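Local coordinates for protein Old Yellow Enzyme (Pichia, PDB 6AGZ) that binds flavin mononucleotide in a TIM barrel and reduces enone compounds asymmetrically, probably with electrons delivered by a nicotinamide cofactor, at residues Q196-T201 against A260-I265; H190-D195 against T245-G250; D11-K16 against D331-D336; L25-V30 against E58-L63; F374-Y379 against K399-L404. All blocks are in the same frame, centred on the assembly; numbering follows the deposited sequence.

Interaction 1: Q196-T201 against A260-I265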
# COMPACT_ATOMS: atom_id res chain seq x y z
N GLN A 196 10.77 15.85 -0.48
CA GLN A 196 11.41 16.10 0.81
C GLN A 196 10.38 16.26 1.92
O GLN A 196 10.58 15.77 3.04
CB GLN A 196 12.31 17.33 0.73
CG GLN A 196 13.45 17.22 -0.25
CD GLN A 196 14.03 18.57 -0.63
OE1 GLN A 196 13.96 19.53 0.14
NE2 GLN A 196 14.60 18.66 -1.82
N PHE A 197 9.27 16.94 1.63
CA PHE A 197 8.20 17.01 2.62
C PHE A 197 7.54 15.66 2.84
O PHE A 197 7.08 15.37 3.95
CB PHE A 197 7.15 18.05 2.20
CG PHE A 197 7.46 19.44 2.68
CD1 PHE A 197 8.31 20.26 1.96
CD2 PHE A 197 6.91 19.92 3.85
CE1 PHE A 197 8.60 21.54 2.40
CE2 PHE A 197 7.19 21.19 4.30
CZ PHE A 197 8.04 22.00 3.58
N ILE A 198 7.50 14.81 1.81
CA ILE A 198 6.88 13.50 1.96
C ILE A 198 7.78 12.54 2.74
O ILE A 198 7.29 11.71 3.51
CB ILE A 198 6.53 12.93 0.57
CG1 ILE A 198 5.51 13.83 -0.13
CG2 ILE A 198 5.98 11.51 0.68
CD1 ILE A 198 5.24 13.42 -1.57
N GLN A 199 9.10 12.65 2.58
CA GLN A 199 10.02 11.64 3.08
C GLN A 199 10.32 11.84 4.57
O GLN A 199 10.59 12.96 5.01
CB GLN A 199 11.32 11.67 2.28
CG GLN A 199 11.16 11.34 0.81
CD GLN A 199 10.81 9.88 0.56
OE1 GLN A 199 11.07 9.02 1.40
NE2 GLN A 199 10.23 9.60 -0.60
N THR A 200 10.28 10.74 5.33
CA THR A 200 10.69 10.79 6.73
C THR A 200 12.16 11.14 6.88
O THR A 200 12.56 11.76 7.87
CB THR A 200 10.40 9.46 7.42
OG1 THR A 200 11.03 8.39 6.69
CG2 THR A 200 8.90 9.20 7.49
N THR A 201 12.99 10.73 5.91
CA THR A 201 14.42 11.03 5.98
C THR A 201 14.68 12.53 5.93
O THR A 201 15.65 13.01 6.53
CB THR A 201 15.16 10.33 4.83
OG1 THR A 201 14.53 10.66 3.58
CG2 THR A 201 15.14 8.82 5.03
N ALA A 260 2.55 2.85 2.53
CA ALA A 260 1.60 3.53 3.41
C ALA A 260 1.52 5.02 3.12
O ALA A 260 0.43 5.57 2.97
CB ALA A 260 1.99 3.29 4.87
N GLN A 261 2.67 5.69 3.05
CA GLN A 261 2.71 7.12 2.81
C GLN A 261 2.12 7.47 1.44
O GLN A 261 1.11 8.18 1.34
CB GLN A 261 4.16 7.60 2.92
CG GLN A 261 4.38 9.09 2.72
CD GLN A 261 3.86 9.92 3.87
OE1 GLN A 261 4.39 9.87 4.98
NE2 GLN A 261 2.84 10.72 3.60
N PHE A 262 2.74 6.95 0.38
CA PHE A 262 2.25 7.21 -0.97
C PHE A 262 0.93 6.51 -1.23
O PHE A 262 0.16 6.96 -2.08
CB PHE A 262 3.31 6.79 -1.99
CG PHE A 262 4.59 7.57 -1.88
CD1 PHE A 262 4.79 8.69 -2.67
CD2 PHE A 262 5.57 7.19 -0.99
CE1 PHE A 262 5.97 9.42 -2.57
CE2 PHE A 262 6.75 7.91 -0.88
CZ PHE A 262 6.95 9.02 -1.68
N GLY A 263 0.66 5.41 -0.53
CA GLY A 263 -0.67 4.83 -0.58
C GLY A 263 -1.73 5.80 -0.10
O GLY A 263 -2.81 5.91 -0.68
N TYR A 264 -1.43 6.54 0.98
CA TYR A 264 -2.34 7.57 1.45
C TYR A 264 -2.45 8.71 0.45
O TYR A 264 -3.55 9.23 0.22
CB TYR A 264 -1.89 8.10 2.81
CG TYR A 264 -2.56 9.40 3.22
CD1 TYR A 264 -3.82 9.40 3.80
CD2 TYR A 264 -1.93 10.62 3.01
CE1 TYR A 264 -4.44 10.59 4.16
CE2 TYR A 264 -2.54 11.81 3.37
CZ TYR A 264 -3.79 11.79 3.95
OH TYR A 264 -4.39 12.97 4.31
N ILE A 265 -1.33 9.12 -0.15
CA ILE A 265 -1.39 10.19 -1.15
C ILE A 265 -2.31 9.79 -2.30
O ILE A 265 -3.22 10.54 -2.69
CB ILE A 265 0.02 10.53 -1.65
CG1 ILE A 265 0.85 11.15 -0.52
CG2 ILE A 265 -0.05 11.48 -2.84
CD1 ILE A 265 2.28 11.43 -0.89
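The end of helix 193-198 comes closest to helix 258-274 where Ile-198 CA stands 7.7 Å from Gln-261 CA, so the two backbones are joined through side chains. Ile-198 carries most of the contact with two branches. Its CG2, anti to the backbone N, lies 3.5 Å from Gln-261 CG and also approaches Phe-262 CZ at 3.6 Å. The other branch runs out straight and meets Ile-265 tip to tip, CD1 to CD1 at 3.6 Å; a beta-branched residue thus serves three partners with two branches. Gln-261 CG, itself anti to the backbone N (chi1 -179°), meets Ile-198, and the bend at chi2 turns CD aside; the amide bonds to Arg-216 and to the carbonyl of Ile-213. Gln-199 comes to the rim of the Phe-262 ring, NE2 in the ring plane and 3.5 Å from CZ, the amide turned 42° from the ring. That amide is held by Asp-195 OD1 and Gly-250 N, which suits a polar group buried beside an aromatic. Leu-220 of helix 218-231 touches both isoleucines. Such side-chain packing between helices that follow successive strands, here 183-187 and 236-240, is typical of the outer layer of a TIM barrel.

Interaction 2: H190-D195 against T245-G250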
# COMPACT_ATOMS: atom_id res chain seq x y z
N HIS A 190 11.68 12.18 -6.69
CA HIS A 190 13.13 12.24 -6.88
C HIS A 190 13.81 13.18 -5.88
O HIS A 190 14.80 13.85 -6.21
CB HIS A 190 13.48 12.63 -8.32
CG HIS A 190 13.03 11.63 -9.33
ND1 HIS A 190 12.61 11.99 -10.60
CD2 HIS A 190 12.94 10.28 -9.28
CE1 HIS A 190 12.27 10.90 -11.27
NE2 HIS A 190 12.47 9.85 -10.49
N GLY A 191 13.30 13.23 -4.66
CA GLY A 191 13.98 13.95 -3.60
C GLY A 191 14.00 15.46 -3.73
O GLY A 191 14.81 16.11 -3.07
N TYR A 192 13.15 16.03 -4.58
CA TYR A 192 13.02 17.48 -4.65
C TYR A 192 12.04 17.92 -3.57
O TYR A 192 11.59 17.11 -2.75
CB TYR A 192 12.65 17.90 -6.07
CG TYR A 192 13.71 17.51 -7.08
CD1 TYR A 192 13.54 16.41 -7.91
CD2 TYR A 192 14.89 18.23 -7.19
CE1 TYR A 192 14.51 16.05 -8.83
CE2 TYR A 192 15.87 17.88 -8.10
CZ TYR A 192 15.68 16.78 -8.92
OH TYR A 192 16.65 16.43 -9.83
N LEU A 193 11.69 19.21 -3.55
CA LEU A 193 11.09 19.83 -2.36
C LEU A 193 9.88 19.05 -1.85
O LEU A 193 9.82 18.68 -0.67
CB LEU A 193 10.69 21.28 -2.66
CG LEU A 193 10.14 21.98 -1.41
CD1 LEU A 193 11.27 22.35 -0.46
CD2 LEU A 193 9.31 23.20 -1.77
N LEU A 194 8.90 18.81 -2.71
CA LEU A 194 7.68 18.15 -2.26
C LEU A 194 7.96 16.74 -1.76
O LEU A 194 7.43 16.32 -0.72
CB LEU A 194 6.64 18.13 -3.38
CG LEU A 194 6.41 19.46 -4.09
CD1 LEU A 194 5.15 19.37 -4.90
CD2 LEU A 194 6.31 20.62 -3.11
N ASP A 195 8.81 16.00 -2.48
CA ASP A 195 9.24 14.70 -1.99
C ASP A 195 9.93 14.83 -0.64
O ASP A 195 9.70 14.01 0.26
CB ASP A 195 10.16 14.03 -3.02
CG ASP A 195 10.29 12.54 -2.80
OD1 ASP A 195 9.30 11.91 -2.39
OD2 ASP A 195 11.39 11.99 -3.06
N THR A 245 15.44 6.35 -4.16
CA THR A 245 16.32 6.76 -3.07
C THR A 245 17.25 7.89 -3.49
O THR A 245 18.25 8.16 -2.82
CB THR A 245 17.12 5.57 -2.54
OG1 THR A 245 17.81 4.94 -3.63
CG2 THR A 245 16.20 4.56 -1.88
N PHE A 246 16.94 8.56 -4.60
CA PHE A 246 17.77 9.64 -5.09
C PHE A 246 17.70 10.84 -4.15
O PHE A 246 16.63 11.21 -3.67
CB PHE A 246 17.32 10.04 -6.50
CG PHE A 246 18.21 11.05 -7.17
CD1 PHE A 246 19.53 10.76 -7.45
CD2 PHE A 246 17.70 12.28 -7.55
CE1 PHE A 246 20.35 11.69 -8.08
CE2 PHE A 246 18.51 13.22 -8.18
CZ PHE A 246 19.83 12.92 -8.44
N GLN A 247 18.86 11.44 -3.89
CA GLN A 247 18.98 12.65 -3.07
C GLN A 247 18.40 12.45 -1.67
O GLN A 247 17.65 13.27 -1.15
CB GLN A 247 18.33 13.84 -3.77
CG GLN A 247 19.14 14.37 -4.95
CD GLN A 247 18.45 15.49 -5.69
OE1 GLN A 247 19.11 16.38 -6.23
NE2 GLN A 247 17.13 15.45 -5.74
N GLY A 248 18.77 11.33 -1.05
CA GLY A 248 18.44 11.07 0.34
C GLY A 248 17.03 10.60 0.62
O GLY A 248 16.68 10.46 1.80
N SER A 249 16.22 10.37 -0.41
CA SER A 249 14.88 9.84 -0.18
C SER A 249 14.96 8.43 0.39
O SER A 249 15.90 7.68 0.12
CB SER A 249 14.07 9.85 -1.47
OG SER A 249 13.72 11.17 -1.84
N GLY A 250 13.96 8.07 1.20
CA GLY A 250 14.06 6.85 1.98
C GLY A 250 13.73 5.58 1.23
O GLY A 250 14.29 4.52 1.54
O HOH W 1 16.20 15.39 -1.07
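His-190, which lines the flavin mononucleotide pocket, belongs to the loop after barrel strand 183-187, and its carbonyl is met by Gln-247 from the loop after the neighbouring strand 236-240. Gln-247 NE2 lies 2.9 Å from His-190 O, but the N-H is poorly aimed and the bond is weak. The glutamine chain, extended beyond CG, carries the same nitrogen over one face of the Tyr-192 ring, 3.6 Å from CE2 and offset toward the rim. Amide and ring planes stand 76° apart. Phe-246 brings its ring edge to the same neighbourhood, CD2 being 3.6 Å from His-190 O. Between the two main chains a water donates to both Gly-191 O and Gln-247 O. Residues 190-192 and 245-250 are loop at the C-terminal ends of the strands, where TIM barrels place their active sites, and they come close at His-190/Phe-246 and Gly-191/Gln-247; helix 193-198 starts with Tyr-192 at its N-cap position. Gly-191 fits because its phi is positive and a CB would collide with Phe-246 O and Gln-247 CB. Behind it, Asp-195 OD2 accepts from Gly-191 N at 2.8 Å, on the anti side of the carboxylate. Ser-249 OG donates to that same OD2 at 2.8 Å, from above the carboxylate plane. The other oxygen, Asp-195 OD1, takes the amide of Gln-199, so the carboxylate bonds to three donors.

Interaction 3: D11-K16 against D331-D336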
# COMPACT_ATOMS: atom_id res chain seq x y z
N ASP A 11 0.16 -2.55 -33.28
CA ASP A 11 -0.87 -3.53 -32.96
C ASP A 11 -1.48 -3.32 -31.58
O ASP A 11 -2.55 -3.87 -31.30
CB ASP A 11 -0.28 -4.94 -33.03
CG ASP A 11 -0.16 -5.46 -34.42
OD1 ASP A 11 -0.91 -6.34 -34.78
OD2 ASP A 11 0.68 -5.00 -35.16
N THR A 12 -0.84 -2.53 -30.72
CA THR A 12 -1.14 -2.52 -29.30
C THR A 12 -1.90 -1.25 -28.91
O THR A 12 -2.16 -0.37 -29.74
CB THR A 12 0.14 -2.65 -28.48
OG1 THR A 12 0.93 -1.46 -28.63
CG2 THR A 12 0.95 -3.84 -28.97
N ASN A 13 -2.24 -1.17 -27.62
CA ASN A 13 -2.86 0.03 -27.07
C ASN A 13 -1.95 1.24 -27.14
O ASN A 13 -2.42 2.37 -27.01
CB ASN A 13 -3.27 -0.20 -25.62
CG ASN A 13 -4.61 -0.90 -25.49
OD1 ASN A 13 -5.22 -1.30 -26.48
ND2 ASN A 13 -5.09 -1.04 -24.25
N LEU A 14 -0.64 1.03 -27.34
CA LEU A 14 0.30 2.15 -27.39
C LEU A 14 -0.07 3.14 -28.49
O LEU A 14 0.22 4.34 -28.36
CB LEU A 14 1.72 1.64 -27.60
CG LEU A 14 2.82 2.70 -27.47
CD1 LEU A 14 2.89 3.21 -26.04
CD2 LEU A 14 4.17 2.17 -27.93
N PHE A 15 -0.71 2.68 -29.56
CA PHE A 15 -1.16 3.55 -30.63
C PHE A 15 -2.67 3.50 -30.79
O PHE A 15 -3.20 3.60 -31.90
CB PHE A 15 -0.45 3.22 -31.94
CG PHE A 15 0.99 3.62 -31.95
CD1 PHE A 15 1.35 4.93 -32.21
CD2 PHE A 15 1.98 2.70 -31.66
CE1 PHE A 15 2.67 5.31 -32.20
CE2 PHE A 15 3.30 3.07 -31.66
CZ PHE A 15 3.65 4.38 -31.93
N LYS A 16 -3.37 3.33 -29.68
CA LYS A 16 -4.82 3.45 -29.60
C LYS A 16 -5.15 4.79 -28.96
O LYS A 16 -4.60 5.11 -27.90
CB LYS A 16 -5.42 2.31 -28.79
CG LYS A 16 -6.94 2.31 -28.70
CD LYS A 16 -7.46 1.13 -27.89
CE LYS A 16 -8.97 1.16 -27.77
NZ LYS A 16 -9.42 1.76 -26.48
N ASP A 331 1.82 -3.97 -19.99
CA ASP A 331 1.27 -2.90 -19.17
C ASP A 331 0.31 -2.02 -19.96
O ASP A 331 -0.75 -1.64 -19.45
CB ASP A 331 2.40 -2.06 -18.57
CG ASP A 331 3.21 -2.83 -17.55
OD1 ASP A 331 2.80 -3.95 -17.18
OD2 ASP A 331 4.26 -2.31 -17.10
N VAL A 332 0.66 -1.68 -21.21
CA VAL A 332 -0.21 -0.79 -21.98
C VAL A 332 -1.48 -1.52 -22.40
O VAL A 332 -2.53 -0.89 -22.57
CB VAL A 332 0.54 -0.20 -23.19
CG1 VAL A 332 0.59 -1.19 -24.35
CG2 VAL A 332 -0.11 1.11 -23.62
N ASN A 333 -1.42 -2.85 -22.56
CA ASN A 333 -2.61 -3.62 -22.90
C ASN A 333 -3.36 -4.13 -21.67
O ASN A 333 -4.46 -4.67 -21.83
CB ASN A 333 -2.23 -4.80 -23.80
CG ASN A 333 -1.94 -4.39 -25.23
OD1 ASN A 333 -2.33 -3.30 -25.66
ND2 ASN A 333 -1.27 -5.25 -25.97
N ALA A 334 -2.79 -3.97 -20.47
CA ALA A 334 -3.43 -4.50 -19.27
C ALA A 334 -4.79 -3.87 -19.04
O ALA A 334 -5.73 -4.55 -18.60
CB ALA A 334 -2.52 -4.29 -18.06
N ASP A 335 -4.92 -2.58 -19.31
CA ASP A 335 -6.20 -1.89 -19.16
C ASP A 335 -6.29 -0.81 -20.25
O ASP A 335 -5.50 -0.79 -21.19
CB ASP A 335 -6.36 -1.31 -17.75
CG ASP A 335 -5.22 -0.39 -17.34
OD1 ASP A 335 -4.73 0.39 -18.18
OD2 ASP A 335 -4.82 -0.45 -16.16
N ASP A 336 -7.27 0.08 -20.10
CA ASP A 336 -7.55 1.11 -21.09
C ASP A 336 -7.22 2.51 -20.57
O ASP A 336 -7.73 3.50 -21.10
CB ASP A 336 -9.01 1.04 -21.52
CG ASP A 336 -9.24 1.58 -22.92
OD1 ASP A 336 -8.37 1.37 -23.79
OD2 ASP A 336 -10.29 2.21 -23.15
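Val-332 offers both a methyl and a carbonyl to the N-terminal segment. Its CG2, anti to the backbone N, rests 3.8 Å from Leu-14 N, with the side chain of Leu-14 more loosely beside it, and both residues also touch Ile-340. Val-332 O accepts from Asn-13 ND2 at 3.1 Å, the donor tilted from the carbonyl plane. Next along the chain, Asn-333 turns its amide across that of Asn-13, the two planes 87° apart. Asn-333 OD1 takes the backbone N-H of Asn-13 in its carbonyl plane, at 2.9 Å and nearly straight (161°). Thr-12 flanks this bond, its CB 3.8 Å from Asn-333 OD1, while its hydroxyl accepts from Leu-14 N in an ST turn and also bonds to Leu-9 O. Here the chain leading into the 18-20/23-25 hairpin, which covers the bottom of the barrel in Old Yellow Enzymes, is tied to helix 328-334 and the turn into the last barrel strand, 338-341. Asp-335 contributes its carbonyl, which receives a weak bond from Asn-13 ND2 at 3.1 Å. An alanine in place of Asn-13 would keep the backbone bond to Asn-333 but would probably leave the carbonyls of Val-332 and Asp-335 without this shared donor. Asp-336 forms a salt bridge, its OD1 met on the syn side by Lys-16 NZ at 2.9 Å. A lysine stretched as far as CE, with NZ turned off at chi4 (-97°), suits this exposed place because it spans the distance, and the same OD1 also pairs with Arg-28.

Interaction 4: L25-V30 against E58-L63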
# COMPACT_ATOMS: atom_id res chain seq x y z
N LEU A 25 -5.69 12.34 -27.08
CA LEU A 25 -4.38 11.92 -27.58
C LEU A 25 -4.54 10.84 -28.64
O LEU A 25 -5.32 9.89 -28.48
CB LEU A 25 -3.52 11.40 -26.43
CG LEU A 25 -3.26 12.32 -25.24
CD1 LEU A 25 -2.38 11.62 -24.22
CD2 LEU A 25 -2.63 13.63 -25.69
N LYS A 26 -3.77 10.99 -29.73
CA LYS A 26 -3.80 10.02 -30.82
C LYS A 26 -3.11 8.71 -30.45
O LYS A 26 -3.44 7.67 -31.02
CB LYS A 26 -3.16 10.63 -32.06
CG LYS A 26 -3.32 9.81 -33.34
CD LYS A 26 -2.71 10.53 -34.53
CE LYS A 26 -2.80 9.68 -35.79
NZ LYS A 26 -2.20 10.38 -36.97
N ASN A 27 -2.17 8.75 -29.50
CA ASN A 27 -1.50 7.54 -29.03
C ASN A 27 -1.29 7.66 -27.52
O ASN A 27 -1.68 8.65 -26.89
CB ASN A 27 -0.18 7.30 -29.77
CG ASN A 27 0.82 8.44 -29.60
OD1 ASN A 27 1.10 8.88 -28.48
ND2 ASN A 27 1.37 8.91 -30.71
N ARG A 28 -0.67 6.63 -26.94
CA ARG A 28 -0.41 6.59 -25.51
C ARG A 28 1.09 6.55 -25.21
O ARG A 28 1.49 6.15 -24.12
CB ARG A 28 -1.13 5.40 -24.89
CG ARG A 28 -2.58 5.32 -25.34
CD ARG A 28 -3.39 4.24 -24.64
NE ARG A 28 -4.74 4.18 -25.21
CZ ARG A 28 -5.70 3.38 -24.76
NH1 ARG A 28 -5.48 2.58 -23.73
NH2 ARG A 28 -6.89 3.39 -25.34
N LEU A 29 1.91 6.95 -26.18
CA LEU A 29 3.34 7.12 -25.97
C LEU A 29 3.61 8.55 -25.51
O LEU A 29 3.15 9.51 -26.14
CB LEU A 29 4.11 6.83 -27.26
CG LEU A 29 5.60 7.16 -27.29
CD1 LEU A 29 6.39 6.23 -26.38
CD2 LEU A 29 6.13 7.10 -28.71
N VAL A 30 4.35 8.69 -24.41
CA VAL A 30 4.57 9.98 -23.77
C VAL A 30 6.06 10.26 -23.71
O VAL A 30 6.87 9.36 -23.43
CB VAL A 30 3.95 10.01 -22.36
CG1 VAL A 30 4.19 11.36 -21.70
CG2 VAL A 30 2.47 9.70 -22.42
N GLU A 58 6.01 16.45 -34.23
CA GLU A 58 5.70 16.11 -35.61
C GLU A 58 5.39 14.62 -35.73
O GLU A 58 6.09 13.78 -35.17
CB GLU A 58 6.86 16.48 -36.53
CG GLU A 58 6.63 16.23 -38.01
CD GLU A 58 7.89 16.40 -38.83
OE1 GLU A 58 8.98 16.03 -38.33
OE2 GLU A 58 7.80 16.91 -39.97
N ASN A 59 4.33 14.30 -36.48
CA ASN A 59 3.92 12.92 -36.75
C ASN A 59 3.69 12.14 -35.46
O ASN A 59 3.99 10.94 -35.38
CB ASN A 59 4.95 12.21 -37.63
CG ASN A 59 5.14 12.87 -38.98
OD1 ASN A 59 4.18 13.37 -39.58
ND2 ASN A 59 6.37 12.89 -39.47
N ASN A 60 3.17 12.81 -34.43
CA ASN A 60 3.00 12.15 -33.13
C ASN A 60 1.54 12.07 -32.70
O ASN A 60 1.03 10.96 -32.51
CB ASN A 60 3.83 12.90 -32.08
CG ASN A 60 3.93 12.14 -30.77
OD1 ASN A 60 3.23 11.15 -30.54
ND2 ASN A 60 4.81 12.61 -29.88
N GLY A 61 0.85 13.20 -32.56
CA GLY A 61 -0.49 13.20 -32.00
C GLY A 61 -0.58 12.94 -30.52
O GLY A 61 -1.66 13.13 -29.94
N GLY A 62 0.50 12.51 -29.87
CA GLY A 62 0.49 12.15 -28.46
C GLY A 62 0.82 13.32 -27.55
O GLY A 62 0.72 14.49 -27.93
N LEU A 63 1.23 12.98 -26.33
CA LEU A 63 1.52 13.96 -25.30
C LEU A 63 3.02 14.10 -25.10
O LEU A 63 3.74 13.10 -25.01
CB LEU A 63 0.86 13.58 -23.97
CG LEU A 63 1.13 14.54 -22.80
CD1 LEU A 63 0.47 15.89 -23.04
CD2 LEU A 63 0.68 13.94 -21.48
O HOH W 2 0.51 10.06 -25.51
O HOH W 3 4.64 11.65 -27.15
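Asn-60 OD1 receives two N-H groups, one from across the contact and one from its own segment. Asn-27 ND2 donates at 2.9 Å in an almost straight bond (177°), nearly along the C=O axis. Gly-62 N adds a weak bond to the same oxygen at 3.1 Å. Asn-60 OD1 lies in the amide plane of Asn-27, and the two amides are nearly coplanar (28° apart). Asn-27 CG sits between the backbone N and the carbonyl carbon (chi1 60°), close over its own backbone; OD1 of Asn-27 accepts from Leu-29 N at 3.1 Å, an Asx turn. Asparagine suits this place because one amide must donate across and accept from its own backbone. Asn-60 ND2 is also occupied, by Arg-56 O and by a water that donates to Leu-29 O and Leu-63 O. Beside the amides, Lys-26 N donates to Gly-61 O at 3.0 Å. Glycine suits both positions 61 and 62: Gly-61 has a positive phi and a CB on it would strike Lys-26 CB, while one on Gly-62 would strike Asn-27 OD1. Further on, Leu-25 packs on Leu-63, CD1 to CB at 3.8 Å, with Ile-18 and Val-20 also touching Leu-25. Val-30 CA approaches Leu-63 O at 3.5 Å in a CA-H...O contact. The segments run into the starts of barrel strands 29-31 and 63-70, which lie side by side and parallel with helix 47-57 between them in sequence, the first beta-alpha-beta unit of a TIM barrel.

Interaction 5: F374-Y379 against K399-L404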
# COMPACT_ATOMS: atom_id res chain seq x y z
N PHE A 374 23.63 24.37 -22.65
CA PHE A 374 23.48 25.42 -23.66
C PHE A 374 24.14 25.05 -24.98
O PHE A 374 24.64 25.92 -25.70
CB PHE A 374 24.02 26.76 -23.14
CG PHE A 374 23.40 27.96 -23.79
CD1 PHE A 374 22.03 28.14 -23.78
CD2 PHE A 374 24.19 28.92 -24.40
CE1 PHE A 374 21.46 29.25 -24.38
CE2 PHE A 374 23.63 30.03 -24.99
CZ PHE A 374 22.26 30.20 -24.98
N SER A 375 24.14 23.77 -25.33
CA SER A 375 24.78 23.28 -26.54
C SER A 375 23.82 22.43 -27.35
O SER A 375 23.09 21.60 -26.79
CB SER A 375 26.04 22.47 -26.21
OG SER A 375 26.59 21.89 -27.37
N ASN A 376 23.82 22.63 -28.67
CA ASN A 376 23.05 21.78 -29.57
C ASN A 376 23.69 20.42 -29.78
O ASN A 376 23.02 19.52 -30.31
CB ASN A 376 22.87 22.47 -30.92
CG ASN A 376 21.99 23.70 -30.84
OD1 ASN A 376 21.22 23.86 -29.89
ND2 ASN A 376 22.09 24.57 -31.83
N ASP A 377 24.96 20.25 -29.41
CA ASP A 377 25.63 18.97 -29.58
C ASP A 377 24.96 17.91 -28.72
O ASP A 377 24.81 18.08 -27.50
CB ASP A 377 27.11 19.10 -29.23
CG ASP A 377 27.89 17.84 -29.53
OD1 ASP A 377 27.44 17.04 -30.37
OD2 ASP A 377 28.97 17.65 -28.92
N GLY A 378 24.56 16.80 -29.35
CA GLY A 378 23.79 15.79 -28.66
C GLY A 378 22.39 16.21 -28.28
O GLY A 378 21.72 15.50 -27.53
N TYR A 379 21.93 17.36 -28.78
CA TYR A 379 20.60 17.88 -28.52
C TYR A 379 19.78 18.01 -29.79
O TYR A 379 18.64 17.54 -29.84
CB TYR A 379 20.71 19.24 -27.81
CG TYR A 379 19.40 19.80 -27.30
CD1 TYR A 379 18.84 19.33 -26.12
CD2 TYR A 379 18.74 20.80 -27.98
CE1 TYR A 379 17.65 19.84 -25.64
CE2 TYR A 379 17.54 21.32 -27.52
CZ TYR A 379 17.00 20.83 -26.35
OH TYR A 379 15.81 21.34 -25.88
N LYS A 399 26.21 25.99 -33.40
CA LYS A 399 25.37 27.18 -33.39
C LYS A 399 24.93 27.49 -31.96
O LYS A 399 24.55 26.60 -31.20
CB LYS A 399 24.14 26.98 -34.28
CG LYS A 399 23.56 28.28 -34.83
CD LYS A 399 22.08 28.15 -35.14
CE LYS A 399 21.79 27.00 -36.08
NZ LYS A 399 22.05 27.35 -37.50
N THR A 400 24.99 28.76 -31.60
CA THR A 400 24.65 29.18 -30.24
C THR A 400 23.14 29.34 -30.12
O THR A 400 22.55 30.09 -30.90
CB THR A 400 25.36 30.48 -29.89
OG1 THR A 400 26.70 30.45 -30.39
CG2 THR A 400 25.40 30.66 -28.38
N PRO A 401 22.50 28.67 -29.16
CA PRO A 401 21.05 28.85 -28.99
C PRO A 401 20.70 30.30 -28.66
O PRO A 401 21.46 31.01 -27.99
CB PRO A 401 20.71 27.92 -27.82
CG PRO A 401 21.80 26.89 -27.84
CD PRO A 401 23.03 27.62 -28.29
N GLN A 402 19.54 30.73 -29.14
CA GLN A 402 19.05 32.08 -28.95
C GLN A 402 17.70 32.06 -28.24
O GLN A 402 16.86 31.21 -28.53
CB GLN A 402 18.91 32.81 -30.29
CG GLN A 402 20.19 32.88 -31.10
CD GLN A 402 21.20 33.85 -30.52
OE1 GLN A 402 20.82 34.85 -29.91
NE2 GLN A 402 22.48 33.55 -30.70
N PRO A 403 17.46 32.99 -27.31
CA PRO A 403 16.17 33.02 -26.62
C PRO A 403 15.04 33.36 -27.57
O PRO A 403 15.21 34.10 -28.55
CB PRO A 403 16.36 34.11 -25.56
CG PRO A 403 17.44 34.99 -26.11
CD PRO A 403 18.36 34.07 -26.86
N LEU A 404 13.86 32.81 -27.27
CA LEU A 404 12.68 33.05 -28.08
C LEU A 404 11.98 34.36 -27.75
O LEU A 404 11.10 34.78 -28.50
CB LEU A 404 11.70 31.88 -27.93
CG LEU A 404 12.19 30.55 -28.50
CD1 LEU A 404 11.34 29.39 -28.00
CD2 LEU A 404 12.18 30.61 -30.02
O HOH W 4 25.41 24.68 -29.69
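Pro-401 lies over one face of the Phe-374 ring, its CD 4.2 Å from the ring centroid and 11° off the normal, a CH-pi contact. Its CB adds to the same face, 3.8 Å from Phe-374 CE1. Thr-400 contributes a methyl, CG2, obliquely to the ring at 3.9 Å from CE2. In Phe-374 a chi1 of -155° puts CG anti to the backbone N, and from there the ring lies against Pro-401. A rigid proline ring with its slightly polarised C-H groups suits an aromatic face well. An alanine in place of Phe-374 would probably leave Pro-401 without its aromatic mate and open a gap beside Thr-400. At the CG corner of the proline, Asn-376 OD1 stands 3.7 Å from Pro-401 CG. All this belongs to the C-terminal part of the chain, which follows the last barrel helix, 352-358, and packs in part on helix 47-57: Pro-401 touches Ser-48 there. The amide of Asn-376 is fixed outside the two segments, OD1 by the hydroxyl of Ser-48 and ND2 by the carbonyl of Ile-396. The backbones are joined by a water, which accepts from Asn-376 N at 2.8 Å and donates to Lys-399 O at 2.6 Å. In the next shell Ser-375 OG accepts from Asp-377 N at 3.1 Å, an ST turn that shapes the backbone around Asn-376. Asp-377 is itself salt-bridged to Arg-369. Beyond the proline, Gln-402 N bonds to the carboxylate of Asp-47.

Overall arrangement
Along the chain, interaction 3 spans the most sequence; interaction 4 and then the interlaced interactions 2 and 1 fall within that span, and interaction 5 follows. Interactions 1 and 2 share helix 193-198, have centres 10 Å apart and touch, serving strands 183-187 and 236-240. Interactions 3 and 4, centres 13 Å apart, meet at Arg-28, serving the seam where 338-341 meets 29-31, and the neighbouring strand 63-70. Centres lie 30 to 32 Å apart from one pair to the other. Interaction 5, 25 Å from interaction 4 between centres, joins two loops of the C-terminal part beside helix 47-57. The contacts thus link loops and helices around the FMN site, only interaction 2 holding a pocket residue.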